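Local coordinates for protein serine-threonine phosphatase 2C (Toxoplasma gondii, PDB 2I44) that probably dephosphorylates phosphoserine and phosphothreonine in proteins as a PP2C-family phosphatase, and binds calcium ions at its metal centre, at residues N132-S137 / G235-M240. Sequence-based numbering, arbitrary orientation.
Sequences NKDYAS and GKDLKM
Two connecting loops of the PP2C fold meet through backbone hydrogen bonds and a salt-bridge network of Asp134, Lys236 and Asp237, a worked example of irregular chain held by main-chain polar atoms and charge. Gly235 N donates to Ala136 O (2.8 Å) from above the carbonyl plane, and Asp237 N reaches Asp134 O almost straight, with an N-H...O angle of 171°. One water fills in between: it donates to Lys133 O and Ala136 O and accepts from Lys236 N. Ser137 OG, turned back to bond Tyr135 O, lies 3.0 Å from Gly235 CA, and Gly235 takes a positive phi, which by itself favours glycine.

The Lys236 chain leaves with CG anti to the backbone N (chi1 -180°) and bends at its last two torsions, bringing NZ between two carboxylates. It meets Asp134 OD1 (2.9 Å) from above the carboxylate plane and Asp237 OD1 (2.8 Å) on the syn side. The two carboxylate planes lie 22° apart, and Asp134 OD1 comes within 3.6 Å of Asp237 OD2; the ammonium and Arg217, which forms a salt bridge with Asp237 OD2 and a long, weak ion pair with Asp134 OD2, probably offset the repulsion.

At the Tyr135 ring, Asp237 CB sits over one face in a CH-pi contact, 4.1 Å from the centroid, while Leu238 CG touches the ring edge at CE1 (3.9 Å). A second water joins Tyr135 OH to Asp237 O.

The contact joins the loop between helix 98-130 and strand 137-146 to the loop that follows strand 233-234; strand 233-234 is itself paired antiparallel with strand 137-146. Phe66 of helix 66-80 packs on Ala136, and Ser137, whose side chain is about 9 Å from a bound calcium ion, begins strand 137-146.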
loop_
_atom_site.group_PDB
_atom_site.type_symbol
_atom_site.label_atom_id
_atom_site.label_comp_id
_atom_site.label_asym_id
_atom_site.label_seq_id
_atom_site.Cartn_x
_atom_site.Cartn_y
_atom_site.Cartn_z
ATOM N N ASN A 132 -10.406 14.457 16.643
ATOM C CA ASN A 132 -9.556 15.617 16.362
ATOM C C ASN A 132 -8.150 15.316 15.841
ATOM O O ASN A 132 -7.175 15.903 16.302
ATOM C CB ASN A 132 -9.437 16.505 17.609
ATOM C CG ASN A 132 -10.783 16.977 18.118
ATOM O OD1 ASN A 132 -11.306 16.456 19.108
ATOM N ND2 ASN A 132 -11.362 17.963 17.437
ATOM N N LYS A 133 -8.050 14.403 14.882
ATOM C CA LYS A 133 -6.767 14.048 14.274
ATOM C C LYS A 133 -6.696 14.844 12.964
ATOM O O LYS A 133 -7.126 14.365 11.917
ATOM C CB LYS A 133 -6.731 12.544 13.983
ATOM C CG LYS A 133 -6.922 11.668 15.210
ATOM C CD LYS A 133 -5.765 11.850 16.176
ATOM C CE LYS A 133 -5.966 11.042 17.441
ATOM N NZ LYS A 133 -4.766 11.148 18.309
ATOM N N ASP A 134 -6.153 16.057 13.027
ATOM C CA ASP A 134 -6.093 16.928 11.856
ATOM C C ASP A 134 -5.223 16.520 10.681
ATOM O O ASP A 134 -5.601 16.747 9.535
ATOM C CB ASP A 134 -5.693 18.345 12.270
ATOM C CG ASP A 134 -6.716 19.000 13.173
ATOM O OD1 ASP A 134 -7.880 18.539 13.206
ATOM O OD2 ASP A 134 -6.355 19.988 13.841
ATOM N N TYR A 135 -4.067 15.922 10.947
ATOM C CA TYR A 135 -3.179 15.557 9.857
ATOM C C TYR A 135 -2.751 14.101 9.788
ATOM O O TYR A 135 -2.029 13.715 8.871
ATOM C CB TYR A 135 -1.948 16.469 9.892
ATOM C CG TYR A 135 -2.274 17.926 9.634
ATOM C CD1 TYR A 135 -2.450 18.401 8.332
ATOM C CD2 TYR A 135 -2.443 18.822 10.693
ATOM C CE1 TYR A 135 -2.787 19.735 8.085
ATOM C CE2 TYR A 135 -2.784 20.161 10.460
ATOM C CZ TYR A 135 -2.954 20.610 9.154
ATOM O OH TYR A 135 -3.286 21.923 8.915
ATOM N N ALA A 136 -3.180 13.291 10.748
ATOM C CA ALA A 136 -2.816 11.878 10.731
ATOM C C ALA A 136 -3.155 11.322 9.348
ATOM O O ALA A 136 -4.305 11.390 8.906
ATOM C CB ALA A 136 -3.575 11.111 11.816
ATOM N N SER A 137 -2.141 10.790 8.671
ATOM C CA SER A 137 -2.297 10.240 7.331
ATOM C C SER A 137 -1.561 8.913 7.172
ATOM O O SER A 137 -0.836 8.474 8.069
ATOM C CB SER A 137 -1.740 11.219 6.290
ATOM O OG SER A 137 -2.316 12.504 6.403
ATOM N N GLY A 235 -5.308 12.575 6.587
ATOM C CA GLY A 235 -4.949 13.924 6.202
ATOM C C GLY A 235 -6.195 14.801 6.168
ATOM O O GLY A 235 -6.391 15.587 5.239
ATOM N N LYS A 236 -7.035 14.673 7.193
ATOM C CA LYS A 236 -8.279 15.446 7.269
ATOM C C LYS A 236 -8.149 16.896 6.806
ATOM O O LYS A 236 -8.863 17.331 5.904
ATOM C CB LYS A 236 -8.845 15.423 8.697
ATOM C CG LYS A 236 -10.153 16.211 8.861
ATOM C CD LYS A 236 -10.792 15.983 10.236
ATOM C CE LYS A 236 -9.994 16.606 11.374
ATOM N NZ LYS A 236 -10.067 18.091 11.380
ATOM N N ASP A 237 -7.230 17.638 7.407
ATOM C CA ASP A 237 -7.063 19.044 7.053
ATOM C C ASP A 237 -6.269 19.348 5.782
ATOM O O ASP A 237 -5.768 20.460 5.603
ATOM C CB ASP A 237 -6.491 19.805 8.253
ATOM C CG ASP A 237 -7.495 19.905 9.404
ATOM O OD1 ASP A 237 -8.545 19.233 9.329
ATOM O OD2 ASP A 237 -7.236 20.650 10.375
ATOM N N LEU A 238 -6.169 18.360 4.900
ATOM C CA LEU A 238 -5.489 18.532 3.616
ATOM C C LEU A 238 -6.383 17.986 2.502
ATOM O O LEU A 238 -6.193 18.292 1.321
ATOM C CB LEU A 238 -4.144 17.796 3.598
ATOM C CG LEU A 238 -2.999 18.355 4.450
ATOM C CD1 LEU A 238 -1.791 17.441 4.337
ATOM C CD2 LEU A 238 -2.659 19.779 4.004
ATOM N N LYS A 239 -7.374 17.187 2.888
ATOM C CA LYS A 239 -8.288 16.578 1.925
ATOM C C LYS A 239 -9.086 17.608 1.120
ATOM O O LYS A 239 -9.647 17.282 0.068
ATOM C CB LYS A 239 -9.240 15.602 2.645
ATOM C CG LYS A 239 -9.153 14.134 2.155
ATOM C CD LYS A 239 -7.710 13.651 2.030
ATOM C CE LYS A 239 -7.593 12.205 1.525
ATOM N NZ LYS A 239 -7.696 11.172 2.610
HETATM N N MSE A 240 -9.137 18.850 1.598
HETATM C CA MSE A 240 -9.866 19.884 0.875
HETATM C C MSE A 240 -8.884 20.747 0.093
HETATM O O MSE A 240 -9.284 21.661 -0.625
HETATM C CB MSE A 240 -10.698 20.763 1.833
HETATM C CG MSE A 240 -9.886 21.687 2.765
HETATM SE SE MSE A 240 -9.093 20.813 4.331
HETATM C CE MSE A 240 -10.612 20.930 5.533
HETATM O O HOH W 1 -6.474 13.322 9.654
HETATM O O HOH W 2 -3.950 22.396 6.291
#